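Local coordinates for dihydropteridine reductase (Caenorhabditis elegans, PDB 1OOE), which probably regenerates tetrahydrobiopterin by reducing quinonoid dihydrobiopterin with NADH or NADPH, as a homodimeric short-chain dehydrogenase/reductase, at residues A[29-34]-A[41-46]; A[174-179]-A[223-228]; A[98-103]-A[141-146]; A[17-22]-A[200-205]. All blocks are in the same frame, centred on the assembly; numbering follows the deposited sequence.

Contact 1. Residues A[29-34]-A[41-46]; sequences TVLNID and ADSNIL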
loop_
_atom_site.group_PDB
_atom_site.type_symbol
_atom_site.label_atom_id
_atom_site.label_comp_id
_atom_site.label_asym_id
_atom_site.label_seq_id
_atom_site.Cartn_x
_atom_site.Cartn_y
_atom_site.Cartn_z
ATOM N N THR A 29 -26.373 -15.202 -12.371
ATOM C CA THR A 29 -26.136 -16.131 -11.274
ATOM C C THR A 29 -25.108 -15.353 -10.467
ATOM O O THR A 29 -24.156 -14.824 -11.042
ATOM C CB THR A 29 -25.486 -17.438 -11.760
ATOM O OG1 THR A 29 -26.377 -18.111 -12.657
ATOM C CG2 THR A 29 -25.169 -18.348 -10.580
ATOM N N VAL A 30 -25.285 -15.267 -9.154
ATOM C CA VAL A 30 -24.351 -14.501 -8.338
ATOM C C VAL A 30 -23.657 -15.275 -7.226
ATOM O O VAL A 30 -24.292 -15.960 -6.422
ATOM C CB VAL A 30 -25.052 -13.272 -7.711
ATOM C CG1 VAL A 30 -24.028 -12.393 -7.004
ATOM C CG2 VAL A 30 -25.789 -12.490 -8.786
ATOM N N LEU A 31 -22.338 -15.155 -7.189
ATOM C CA LEU A 31 -21.543 -15.815 -6.164
ATOM C C LEU A 31 -21.097 -14.754 -5.169
ATOM O O LEU A 31 -20.525 -13.733 -5.556
ATOM C CB LEU A 31 -20.312 -16.487 -6.779
ATOM C CG LEU A 31 -20.533 -17.670 -7.725
ATOM C CD1 LEU A 31 -21.072 -17.182 -9.062
ATOM C CD2 LEU A 31 -19.213 -18.401 -7.928
ATOM N N ASN A 32 -21.372 -14.993 -3.889
ATOM C CA ASN A 32 -20.980 -14.062 -2.837
ATOM C C ASN A 32 -19.762 -14.565 -2.079
ATOM O O ASN A 32 -19.668 -15.748 -1.748
ATOM C CB ASN A 32 -22.126 -13.860 -1.838
ATOM C CG ASN A 32 -21.669 -13.167 -0.561
ATOM O OD1 ASN A 32 -21.278 -12.002 -0.583
ATOM N ND2 ASN A 32 -21.706 -13.889 0.554
ATOM N N ILE A 33 -18.824 -13.661 -1.814
ATOM C CA ILE A 33 -17.626 -13.995 -1.058
ATOM C C ILE A 33 -17.611 -13.021 0.116
ATOM O O ILE A 33 -17.502 -11.811 -0.081
ATOM C CB ILE A 33 -16.338 -13.786 -1.889
ATOM C CG1 ILE A 33 -16.330 -14.725 -3.099
ATOM C CG2 ILE A 33 -15.114 -14.040 -1.018
ATOM C CD1 ILE A 33 -15.111 -14.556 -4.003
ATOM N N ASP A 34 -17.745 -13.540 1.331
ATOM C CA ASP A 34 -17.746 -12.679 2.505
ATOM C C ASP A 34 -17.533 -13.496 3.770
ATOM O O ASP A 34 -17.374 -14.714 3.716
ATOM C CB ASP A 34 -19.066 -11.905 2.601
ATOM C CG ASP A 34 -18.881 -10.498 3.153
ATOM O OD1 ASP A 34 -18.139 -10.335 4.144
ATOM O OD2 ASP A 34 -19.480 -9.553 2.599
ATOM N N ALA A 41 -27.790 -15.252 -2.500
ATOM C CA ALA A 41 -26.822 -15.627 -3.528
ATOM C C ALA A 41 -27.004 -17.075 -3.980
ATOM O O ALA A 41 -27.510 -17.907 -3.225
ATOM C CB ALA A 41 -25.409 -15.429 -3.002
ATOM N N ASP A 42 -26.580 -17.374 -5.208
ATOM C CA ASP A 42 -26.691 -18.731 -5.743
ATOM C C ASP A 42 -25.599 -19.616 -5.159
ATOM O O ASP A 42 -25.767 -20.831 -5.023
ATOM C CB ASP A 42 -26.584 -18.725 -7.270
ATOM C CG ASP A 42 -27.736 -17.993 -7.932
ATOM O OD1 ASP A 42 -27.694 -16.748 -8.003
ATOM O OD2 ASP A 42 -28.690 -18.667 -8.374
ATOM N N SER A 43 -24.473 -18.995 -4.826
ATOM C CA SER A 43 -23.337 -19.687 -4.233
ATOM C C SER A 43 -22.675 -18.774 -3.215
ATOM O O SER A 43 -22.570 -17.565 -3.427
ATOM C CB SER A 43 -22.314 -20.077 -5.301
ATOM O OG SER A 43 -22.757 -21.196 -6.045
ATOM N N ASN A 44 -22.246 -19.357 -2.103
ATOM C CA ASN A 44 -21.587 -18.601 -1.051
ATOM C C ASN A 44 -20.201 -19.149 -0.756
ATOM O O ASN A 44 -20.029 -20.339 -0.485
ATOM C CB ASN A 44 -22.434 -18.614 0.224
ATOM C CG ASN A 44 -23.538 -17.576 0.198
ATOM O OD1 ASN A 44 -23.276 -16.374 0.273
ATOM N ND2 ASN A 44 -24.782 -18.031 0.080
ATOM N N ILE A 45 -19.213 -18.264 -0.827
ATOM C CA ILE A 45 -17.825 -18.604 -0.551
ATOM C C ILE A 45 -17.552 -18.034 0.838
ATOM O O ILE A 45 -17.659 -16.826 1.048
ATOM C CB ILE A 45 -16.877 -17.941 -1.576
ATOM C CG1 ILE A 45 -17.283 -18.338 -3.002
ATOM C CG2 ILE A 45 -15.436 -18.330 -1.283
ATOM C CD1 ILE A 45 -17.285 -19.825 -3.264
ATOM N N LEU A 46 -17.208 -18.906 1.782
ATOM C CA LEU A 46 -16.960 -18.483 3.158
ATOM C C LEU A 46 -15.527 -18.069 3.449
ATOM O O LEU A 46 -14.586 -18.824 3.210
ATOM C CB LEU A 46 -17.367 -19.598 4.125
ATOM C CG LEU A 46 -17.242 -19.273 5.617
ATOM C CD1 LEU A 46 -18.175 -18.126 5.969
ATOM C CD2 LEU A 46 -17.582 -20.505 6.438
#
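At one margin of the parallel sheet of this Rossmann-type fold, the short outermost strand 43-46 pairs with strand 28-34, running the same way at 18° to it. The backbone bonds at both ends of Asn32: its N donates to Ser43 O, and its O accepts from Ile45 N at 2.7 Å, almost along the C=O axis. Asp34 N reaches Ile45 O at 3.3 Å. Before the regular strand, Asp42 already grips Val30 twice, its N donating to Val30 O and its OD1 accepting from Val30 N at 3.1 Å through a straight bond from above the carboxylate plane. The Thr29 and Asp42 side chains cross at about a right angle, Thr29 CG2 against Asp42 CB.

On one face Ile33 and Ile45 lie side by side, CG1 to CB 3.6 Å. Ile45 leans on Gln63 and Thr64 of helix 53-68 and Ile33 on Ile7 of strand 4-9; beta-branched chains suit such buried strand positions. On the other face the two asparagines meet. Asn32 has CG anti to its backbone N (chi1 167°), which carries the amide toward Asn44, and its CB rests against Ala41 CB. Asn44 OD1 also accepts from Asn38 N, and Asn32 ND2 makes a weak bond to Ser36 O, so the pair ties the turn between the strands to the sheet. An alanine for Asn32 would lose the bond to Asn44 OD1 and that weak one, and would probably loosen the turn. The inter-asparagine bond runs from Asn32 ND2 to Asn44 OD1 over 3.0 Å, in the plane of the acceptor carbonyl, the amide planes 77° apart.

Contact 2. Residues A[174-179]-A[223-228]; sequences MPVTLD and KITTEN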
loop_
_atom_site.group_PDB
_atom_site.type_symbol
_atom_site.label_atom_id
_atom_site.label_comp_id
_atom_site.label_asym_id
_atom_site.label_seq_id
_atom_site.Cartn_x
_atom_site.Cartn_y
_atom_site.Cartn_z
ATOM N N MET A 174 -14.460 5.515 -6.739
ATOM C CA MET A 174 -14.150 6.353 -5.582
ATOM C C MET A 174 -15.316 7.296 -5.276
ATOM O O MET A 174 -15.262 8.493 -5.571
ATOM C CB MET A 174 -12.875 7.172 -5.835
ATOM C CG MET A 174 -11.651 6.342 -6.232
ATOM S SD MET A 174 -10.123 7.305 -6.376
ATOM C CE MET A 174 -10.566 8.467 -7.705
ATOM N N PRO A 175 -16.400 6.761 -4.699
ATOM C CA PRO A 175 -17.542 7.623 -4.381
ATOM C C PRO A 175 -17.259 8.493 -3.152
ATOM O O PRO A 175 -16.681 8.028 -2.173
ATOM C CB PRO A 175 -18.670 6.626 -4.145
ATOM C CG PRO A 175 -17.953 5.442 -3.577
ATOM C CD PRO A 175 -16.712 5.345 -4.434
ATOM N N VAL A 176 -17.661 9.757 -3.219
ATOM C CA VAL A 176 -17.455 10.684 -2.109
ATOM C C VAL A 176 -18.432 10.389 -0.969
ATOM O O VAL A 176 -18.036 10.325 0.197
ATOM C CB VAL A 176 -17.624 12.149 -2.585
ATOM C CG1 VAL A 176 -17.574 13.103 -1.399
ATOM C CG2 VAL A 176 -16.520 12.490 -3.583
ATOM N N THR A 177 -19.704 10.200 -1.311
ATOM C CA THR A 177 -20.734 9.899 -0.321
ATOM C C THR A 177 -21.795 8.952 -0.882
ATOM O O THR A 177 -22.429 9.252 -1.888
ATOM C CB THR A 177 -21.460 11.177 0.153
ATOM O OG1 THR A 177 -20.529 12.054 0.804
ATOM C CG2 THR A 177 -22.579 10.822 1.115
ATOM N N LEU A 178 -21.987 7.817 -0.222
ATOM C CA LEU A 178 -22.995 6.851 -0.653
ATOM C C LEU A 178 -24.172 6.925 0.308
ATOM O O LEU A 178 -23.992 7.203 1.492
ATOM C CB LEU A 178 -22.433 5.428 -0.628
ATOM C CG LEU A 178 -21.352 5.037 -1.633
ATOM C CD1 LEU A 178 -20.928 3.602 -1.367
ATOM C CD2 LEU A 178 -21.887 5.186 -3.048
ATOM N N ASP A 179 -25.373 6.678 -0.204
ATOM C CA ASP A 179 -26.563 6.694 0.634
ATOM C C ASP A 179 -26.672 5.316 1.274
ATOM O O ASP A 179 -27.006 4.341 0.606
ATOM C CB ASP A 179 -27.806 6.983 -0.213
ATOM C CG ASP A 179 -29.074 7.077 0.618
ATOM O OD1 ASP A 179 -28.990 6.959 1.857
ATOM O OD2 ASP A 179 -30.158 7.275 0.032
ATOM N N LYS A 223 -13.859 9.013 -9.719
ATOM C CA LYS A 223 -14.435 9.749 -8.597
ATOM C C LYS A 223 -15.913 9.987 -8.901
ATOM O O LYS A 223 -16.267 10.524 -9.953
ATOM C CB LYS A 223 -13.703 11.081 -8.402
ATOM C CG LYS A 223 -14.141 11.862 -7.171
ATOM C CD LYS A 223 -13.254 13.082 -6.975
ATOM C CE LYS A 223 -13.657 13.893 -5.754
ATOM N NZ LYS A 223 -12.744 15.058 -5.571
ATOM N N ILE A 224 -16.775 9.585 -7.975
ATOM C CA ILE A 224 -18.205 9.727 -8.173
ATOM C C ILE A 224 -18.802 10.743 -7.211
ATOM O O ILE A 224 -18.698 10.600 -5.992
ATOM C CB ILE A 224 -18.899 8.367 -8.003
ATOM C CG1 ILE A 224 -18.278 7.369 -8.988
ATOM C CG2 ILE A 224 -20.400 8.505 -8.245
ATOM C CD1 ILE A 224 -18.824 5.962 -8.881
ATOM N N THR A 225 -19.422 11.771 -7.781
ATOM C CA THR A 225 -20.031 12.837 -6.997
ATOM C C THR A 225 -21.489 13.073 -7.379
ATOM O O THR A 225 -21.924 12.744 -8.485
ATOM C CB THR A 225 -19.253 14.158 -7.183
ATOM O OG1 THR A 225 -19.202 14.487 -8.578
ATOM C CG2 THR A 225 -17.830 14.021 -6.654
ATOM N N THR A 226 -22.246 13.646 -6.451
ATOM C CA THR A 226 -23.651 13.944 -6.683
ATOM C C THR A 226 -23.929 15.365 -6.206
ATOM O O THR A 226 -23.555 15.736 -5.097
ATOM C CB THR A 226 -24.568 12.961 -5.920
ATOM O OG1 THR A 226 -24.251 11.616 -6.303
ATOM C CG2 THR A 226 -26.036 13.233 -6.244
ATOM N N GLU A 227 -24.565 16.159 -7.061
ATOM C CA GLU A 227 -24.899 17.541 -6.730
ATOM C C GLU A 227 -26.241 17.871 -7.362
ATOM O O GLU A 227 -26.458 17.602 -8.543
ATOM C CB GLU A 227 -23.831 18.495 -7.263
ATOM C CG GLU A 227 -24.087 19.954 -6.919
ATOM C CD GLU A 227 -23.055 20.884 -7.522
ATOM O OE1 GLU A 227 -21.856 20.730 -7.206
ATOM O OE2 GLU A 227 -23.442 21.767 -8.315
ATOM N N ASN A 228 -27.141 18.452 -6.575
ATOM C CA ASN A 228 -28.469 18.798 -7.066
ATOM C C ASN A 228 -29.208 17.555 -7.553
ATOM O O ASN A 228 -30.018 17.624 -8.481
ATOM C CB ASN A 228 -28.372 19.820 -8.201
ATOM C CG ASN A 228 -28.002 21.204 -7.710
ATOM O OD1 ASN A 228 -26.931 21.410 -7.136
ATOM N ND2 ASN A 228 -28.892 22.167 -7.932
HETATM O O HOH W 1 -20.638 10.762 -4.027
#
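This is a short parallel strand pairing, two residues deep, at the C-terminal ends of two neighbouring strands of the central sheet, 169-175 and 221-227, just before the first of them leaves the sheet. Two backbone bonds make it. Ile224 N donates to Met174 O at 3.0 Å, approaching well above the carbonyl plane, whereas Val176 N points nearly along the C=O axis of Ile224 at 3.1 Å from its O. Pro175 sits between these bonds, at a position that sends no N-H toward strand 221-227, so its lack of one costs the pairing nothing; its CB lies 4.2 Å from Ile224 CB.

Ile224 O has a second partner: water 1 donates to it at 2.8 Å and accepts from Thr177 N, extending the link to a residue that has already turned away from the strand.

On the other face long, flexible chains meet. Met174 bends at its last torsion (chi3 -61°), bringing CE to 3.9 Å from Lys223 N. Lys223 is fully extended, so its aliphatic part runs past the main chain and CE passes Val176 CG2, while the charged end leads on outward. Thr225 places its hydroxyl between N and carbonyl carbon, which turns CG2 toward Val176 CG2, 3.7 Å away.

Among its neighbours, Ile224 packs against Phe200 and Ile201 of helix 198-210 and against Ile233 of strand 230-235, the antiparallel strand at this margin of the chain's sheet, while beyond Val176 backbone bonds join Thr177 and Asp179 to Thr196.

Contact 3. Residues A[98-103]-A[141-146]; sequences DLMIKQ and IGYGMA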
loop_
_atom_site.group_PDB
_atom_site.type_symbol
_atom_site.label_atom_id
_atom_site.label_comp_id
_atom_site.label_asym_id
_atom_site.label_seq_id
_atom_site.Cartn_x
_atom_site.Cartn_y
_atom_site.Cartn_z
ATOM N N ASP A 98 -2.862 -1.927 10.202
ATOM C CA ASP A 98 -2.905 -3.367 9.963
ATOM C C ASP A 98 -4.311 -3.779 9.520
ATOM O O ASP A 98 -4.479 -4.514 8.543
ATOM C CB ASP A 98 -2.504 -4.107 11.246
ATOM C CG ASP A 98 -2.525 -5.616 11.097
ATOM O OD1 ASP A 98 -1.769 -6.150 10.256
ATOM O OD2 ASP A 98 -3.296 -6.267 11.837
ATOM N N LEU A 99 -5.321 -3.293 10.234
ATOM C CA LEU A 99 -6.701 -3.613 9.895
ATOM C C LEU A 99 -7.061 -3.123 8.498
ATOM O O LEU A 99 -7.815 -3.781 7.777
ATOM C CB LEU A 99 -7.661 -2.993 10.914
ATOM C CG LEU A 99 -7.651 -3.590 12.324
ATOM C CD1 LEU A 99 -8.546 -2.756 13.230
ATOM C CD2 LEU A 99 -8.139 -5.032 12.281
ATOM N N MET A 100 -6.530 -1.965 8.114
ATOM C CA MET A 100 -6.830 -1.408 6.799
ATOM C C MET A 100 -6.187 -2.179 5.649
ATOM O O MET A 100 -6.767 -2.278 4.568
ATOM C CB MET A 100 -6.444 0.073 6.752
ATOM C CG MET A 100 -7.343 0.946 7.622
ATOM S SD MET A 100 -9.112 0.787 7.208
ATOM C CE MET A 100 -9.648 -0.518 8.344
ATOM N N ILE A 101 -4.995 -2.725 5.867
ATOM C CA ILE A 101 -4.353 -3.514 4.819
ATOM C C ILE A 101 -5.193 -4.781 4.652
ATOM O O ILE A 101 -5.533 -5.179 3.533
ATOM C CB ILE A 101 -2.911 -3.923 5.206
ATOM C CG1 ILE A 101 -1.995 -2.691 5.225
ATOM C CG2 ILE A 101 -2.388 -4.989 4.238
ATOM C CD1 ILE A 101 -1.689 -2.095 3.861
ATOM N N LYS A 102 -5.535 -5.402 5.777
ATOM C CA LYS A 102 -6.330 -6.629 5.772
ATOM C C LYS A 102 -7.707 -6.460 5.139
ATOM O O LYS A 102 -8.214 -7.374 4.485
ATOM C CB LYS A 102 -6.482 -7.163 7.203
ATOM C CG LYS A 102 -5.202 -7.759 7.766
ATOM C CD LYS A 102 -5.296 -8.036 9.264
ATOM C CE LYS A 102 -4.074 -8.806 9.739
ATOM N NZ LYS A 102 -3.973 -8.859 11.230
ATOM N N GLN A 103 -8.310 -5.289 5.320
ATOM C CA GLN A 103 -9.639 -5.036 4.780
ATOM C C GLN A 103 -9.700 -4.606 3.313
ATOM O O GLN A 103 -10.564 -5.074 2.572
ATOM C CB GLN A 103 -10.359 -4.006 5.654
ATOM C CG GLN A 103 -10.853 -4.579 6.975
ATOM C CD GLN A 103 -11.430 -3.521 7.896
ATOM O OE1 GLN A 103 -12.146 -2.624 7.457
ATOM N NE2 GLN A 103 -11.129 -3.632 9.185
ATOM N N ILE A 141 -3.775 7.921 8.358
ATOM C CA ILE A 141 -2.630 7.422 7.609
ATOM C C ILE A 141 -2.719 5.979 7.117
ATOM O O ILE A 141 -2.381 5.704 5.965
ATOM C CB ILE A 141 -1.336 7.636 8.433
ATOM C CG1 ILE A 141 -1.144 9.139 8.664
ATOM C CG2 ILE A 141 -0.133 7.053 7.704
ATOM C CD1 ILE A 141 0.101 9.518 9.461
ATOM N N GLY A 142 -3.173 5.066 7.970
ATOM C CA GLY A 142 -3.287 3.670 7.567
ATOM C C GLY A 142 -4.281 3.475 6.434
ATOM O O GLY A 142 -4.003 2.774 5.455
ATOM N N TYR A 143 -5.449 4.092 6.568
ATOM C CA TYR A 143 -6.479 3.999 5.539
ATOM C C TYR A 143 -5.890 4.537 4.237
ATOM O O TYR A 143 -6.032 3.928 3.173
ATOM C CB TYR A 143 -7.694 4.837 5.946
ATOM C CG TYR A 143 -8.849 4.781 4.969
ATOM C CD1 TYR A 143 -9.602 3.617 4.813
ATOM C CD2 TYR A 143 -9.194 5.897 4.211
ATOM C CE1 TYR A 143 -10.677 3.572 3.927
ATOM C CE2 TYR A 143 -10.264 5.865 3.323
ATOM C CZ TYR A 143 -11.003 4.698 3.189
ATOM O OH TYR A 143 -12.075 4.668 2.324
ATOM N N GLY A 144 -5.222 5.683 4.332
ATOM C CA GLY A 144 -4.618 6.293 3.159
ATOM C C GLY A 144 -3.627 5.380 2.461
ATOM O O GLY A 144 -3.680 5.237 1.238
ATOM N N MET A 145 -2.726 4.774 3.235
ATOM C CA MET A 145 -1.705 3.859 2.710
ATOM C C MET A 145 -2.313 2.663 1.999
ATOM O O MET A 145 -1.906 2.302 0.891
ATOM C CB MET A 145 -0.846 3.286 3.835
ATOM C CG MET A 145 0.080 4.235 4.528
ATOM S SD MET A 145 1.315 3.232 5.356
ATOM C CE MET A 145 0.413 2.611 6.757
ATOM N N ALA A 146 -3.254 2.024 2.685
ATOM C CA ALA A 146 -3.931 0.842 2.170
ATOM C C ALA A 146 -4.613 1.137 0.846
ATOM O O ALA A 146 -4.443 0.400 -0.128
ATOM C CB ALA A 146 -4.957 0.342 3.189
#
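Apolar packing dominates where helix 93-118 meets helix 141-158. The short axes come within 8.2 Å at 29°, a close approach allowed by small residues on the second helix. Ala146 points its CB at the first helix and sets it 3.5 Å from Met100 O, with Met100 CB a little farther off. Ile101 bends its CD1 back to lie 4.1 Å from the Ala146 CB, so the methyl packs against both Met100 and Ile101. Gly142 has no side chain on the side facing Met100, and its O lies 3.9 Å from Met100 CB.

The sulfur makes the second kind of contact. Met100 leaves its helix with CG beside the backbone N, folds at chi2 (-56°) and again at chi3 (92°), and brings SD in the plane of the Tyr143 ring, at the edge, 3.7 Å from CD1. This is a Met-aromatic contact; the flexible, polarisable thioether can fit where a branched chain could not bend. Tyr143 heads the Tyr-X-X-X-Lys sequence of the short-chain dehydrogenase/reductase family, in which relatives carry their catalytic tyrosine, so Met100 probably helps to set the position of that ring, which Trp83 meets edge-to-face.

The charged pair of the first helix stays within it. Lys102, extended beyond CG, reaches back one turn to form a salt bridge, NZ to Asp98 OD2 2.7 Å, through the syn lone pair of that oxygen. The second subunit packs on both helices: its Trp53 on Asp98 and Ile101, its Leu153 on Ile141 and Met145.

Contact 4. Residues A[17-22]-A[200-205]; sequences SAILEF and FISEHL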
loop_
_atom_site.group_PDB
_atom_site.type_symbol
_atom_site.label_atom_id
_atom_site.label_comp_id
_atom_site.label_asym_id
_atom_site.label_seq_id
_atom_site.Cartn_x
_atom_site.Cartn_y
_atom_site.Cartn_z
ATOM N N SER A 17 -24.603 -5.903 -1.180
ATOM C CA SER A 17 -25.907 -6.552 -1.220
ATOM C C SER A 17 -26.772 -5.932 -2.317
ATOM O O SER A 17 -27.535 -6.632 -2.985
ATOM C CB SER A 17 -26.606 -6.431 0.143
ATOM O OG SER A 17 -27.894 -7.021 0.110
ATOM N N ALA A 18 -26.648 -4.621 -2.504
ATOM C CA ALA A 18 -27.416 -3.932 -3.536
ATOM C C ALA A 18 -26.999 -4.428 -4.920
ATOM O O ALA A 18 -27.840 -4.663 -5.791
ATOM C CB ALA A 18 -27.197 -2.425 -3.438
ATOM N N ILE A 19 -25.693 -4.573 -5.119
ATOM C CA ILE A 19 -25.162 -5.044 -6.392
ATOM C C ILE A 19 -25.616 -6.479 -6.650
ATOM O O ILE A 19 -26.085 -6.803 -7.740
ATOM C CB ILE A 19 -23.613 -4.970 -6.405
ATOM C CG1 ILE A 19 -23.176 -3.505 -6.355
ATOM C CG2 ILE A 19 -23.051 -5.643 -7.663
ATOM C CD1 ILE A 19 -21.705 -3.309 -6.060
ATOM N N LEU A 20 -25.487 -7.332 -5.638
ATOM C CA LEU A 20 -25.887 -8.729 -5.758
ATOM C C LEU A 20 -27.364 -8.845 -6.131
ATOM O O LEU A 20 -27.725 -9.572 -7.057
ATOM C CB LEU A 20 -25.608 -9.464 -4.441
ATOM C CG LEU A 20 -25.832 -10.981 -4.391
ATOM C CD1 LEU A 20 -25.002 -11.586 -3.258
ATOM C CD2 LEU A 20 -27.308 -11.283 -4.205
ATOM N N GLU A 21 -28.218 -8.119 -5.416
ATOM C CA GLU A 21 -29.651 -8.152 -5.696
ATOM C C GLU A 21 -29.968 -7.653 -7.104
ATOM O O GLU A 21 -30.806 -8.227 -7.803
ATOM C CB GLU A 21 -30.415 -7.300 -4.678
ATOM C CG GLU A 21 -30.466 -7.871 -3.269
ATOM C CD GLU A 21 -31.093 -9.251 -3.219
ATOM O OE1 GLU A 21 -31.959 -9.544 -4.073
ATOM O OE2 GLU A 21 -30.732 -10.036 -2.317
ATOM N N PHE A 22 -29.296 -6.584 -7.519
ATOM C CA PHE A 22 -29.526 -6.002 -8.834
ATOM C C PHE A 22 -29.179 -6.950 -9.981
ATOM O O PHE A 22 -29.953 -7.089 -10.928
ATOM C CB PHE A 22 -28.733 -4.703 -8.980
ATOM C CG PHE A 22 -29.096 -3.906 -10.198
ATOM C CD1 PHE A 22 -30.332 -3.274 -10.287
ATOM C CD2 PHE A 22 -28.206 -3.791 -11.258
ATOM C CE1 PHE A 22 -30.676 -2.535 -11.418
ATOM C CE2 PHE A 22 -28.541 -3.054 -12.396
ATOM C CZ PHE A 22 -29.776 -2.425 -12.475
ATOM N N PHE A 200 -27.065 3.839 -8.641
ATOM C CA PHE A 200 -26.253 4.486 -9.664
ATOM C C PHE A 200 -25.064 3.582 -9.968
ATOM O O PHE A 200 -24.675 3.417 -11.125
ATOM C CB PHE A 200 -25.742 5.838 -9.167
ATOM C CG PHE A 200 -24.990 6.629 -10.207
ATOM C CD1 PHE A 200 -25.663 7.232 -11.267
ATOM C CD2 PHE A 200 -23.610 6.781 -10.120
ATOM C CE1 PHE A 200 -24.971 7.982 -12.222
ATOM C CE2 PHE A 200 -22.905 7.528 -11.070
ATOM C CZ PHE A 200 -23.590 8.130 -12.124
ATOM N N ILE A 201 -24.497 3.002 -8.912
ATOM C CA ILE A 201 -23.352 2.108 -9.037
ATOM C C ILE A 201 -23.745 0.771 -9.665
ATOM O O ILE A 201 -23.099 0.308 -10.610
ATOM C CB ILE A 201 -22.700 1.845 -7.650
ATOM C CG1 ILE A 201 -22.270 3.175 -7.019
ATOM C CG2 ILE A 201 -21.509 0.909 -7.800
ATOM C CD1 ILE A 201 -21.237 3.932 -7.818
ATOM N N SER A 202 -24.805 0.153 -9.150
ATOM C CA SER A 202 -25.256 -1.134 -9.676
ATOM C C SER A 202 -25.579 -1.020 -11.159
ATOM O O SER A 202 -25.224 -1.897 -11.950
ATOM C CB SER A 202 -26.494 -1.624 -8.915
ATOM O OG SER A 202 -26.208 -1.799 -7.539
ATOM N N GLU A 203 -26.249 0.067 -11.529
ATOM C CA GLU A 203 -26.612 0.302 -12.920
ATOM C C GLU A 203 -25.379 0.429 -13.808
ATOM O O GLU A 203 -25.342 -0.130 -14.909
ATOM C CB GLU A 203 -27.483 1.557 -13.029
ATOM C CG GLU A 203 -28.947 1.307 -12.690
ATOM C CD GLU A 203 -29.721 2.587 -12.442
ATOM O OE1 GLU A 203 -29.410 3.608 -13.088
ATOM O OE2 GLU A 203 -30.648 2.569 -11.607
ATOM N N HIS A 204 -24.361 1.149 -13.343
ATOM C CA HIS A 204 -23.162 1.289 -14.156
ATOM C C HIS A 204 -22.388 -0.014 -14.263
ATOM O O HIS A 204 -21.809 -0.309 -15.309
ATOM C CB HIS A 204 -22.263 2.413 -13.632
ATOM C CG HIS A 204 -22.683 3.773 -14.098
ATOM N ND1 HIS A 204 -23.796 4.419 -13.604
ATOM C CD2 HIS A 204 -22.171 4.583 -15.055
ATOM C CE1 HIS A 204 -23.951 5.568 -14.238
ATOM N NE2 HIS A 204 -22.979 5.692 -15.124
ATOM N N LEU A 205 -22.374 -0.810 -13.197
ATOM C CA LEU A 205 -21.665 -2.081 -13.274
ATOM C C LEU A 205 -22.327 -2.982 -14.317
ATOM O O LEU A 205 -21.638 -3.646 -15.093
ATOM C CB LEU A 205 -21.639 -2.781 -11.914
ATOM C CG LEU A 205 -20.736 -2.157 -10.845
ATOM C CD1 LEU A 205 -20.911 -2.903 -9.531
ATOM C CD2 LEU A 205 -19.283 -2.205 -11.304
#
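Of the flat groups here, the Phe22 ring alone reaches across to the other helix segment; Phe200 and His204 pair within helix 198-210, turned to the sheet. The Phe200 ring carries His204 CE1 over one face, 3.2 Å above the plane and offset toward the rim. The imidazole is held there by its own bond, since His204 ND1 donates to Phe200 O at 2.8 Å, near the plane of both the carbonyl and the imidazole; the same oxygen also takes the helical bond from His204 N. The Phe22 ring, by contrast, meets the second helix obliquely: CE2 lies 3.5 Å from Ser202 O, and CZ lies 3.8 Å from Glu203 CG.

Phe22 gets there because CG is anti to its backbone N (chi1 -170°), which throws the ring across the gap. Ser202 is small enough to let the helices come close here: its CB packs on Phe22 CD2 at 3.6 Å, while its OG rests 3.6 Å from Ile19 CA. Replacing Phe22 by an alanine would remove the ring and would probably leave Ser202 and the aliphatic part of Glu203 without their main apolar partner on helix 14-25. On the deeper side Ile19 and Leu205 cross at about a right angle, CD1 to CD1 3.6 Å, two branched chains suited to a buried seam.

The axes cross at -47°, so contact is confined to about one turn of each helix. Helix 14-25, which follows the glycine-rich loop, turns Leu20 to Val30 and Asn32 of strand 28-34, whereas helix 198-210 lays Phe200 and His204 on Ile233 of strand 230-235.

Contacts 1 and 2 sit on the same sheet, their centres about 27 Å apart on opposite sides of the chain's centre. Contact 4, its centre about 15 Å from the centre of each, touches both, through helix 14-25 on one side and helix 198-210 on the other. Along the chain contacts 1, 3 and 2 open in that order; contact 4 joins the first helix to a late one, enclosing contacts 1 and 3 and alternating with contact 2. Contact 3, centres 22 to 25 Å from the others, touches none of them. Both its helices also touch the second subunit, so it lies beside the dimer interface.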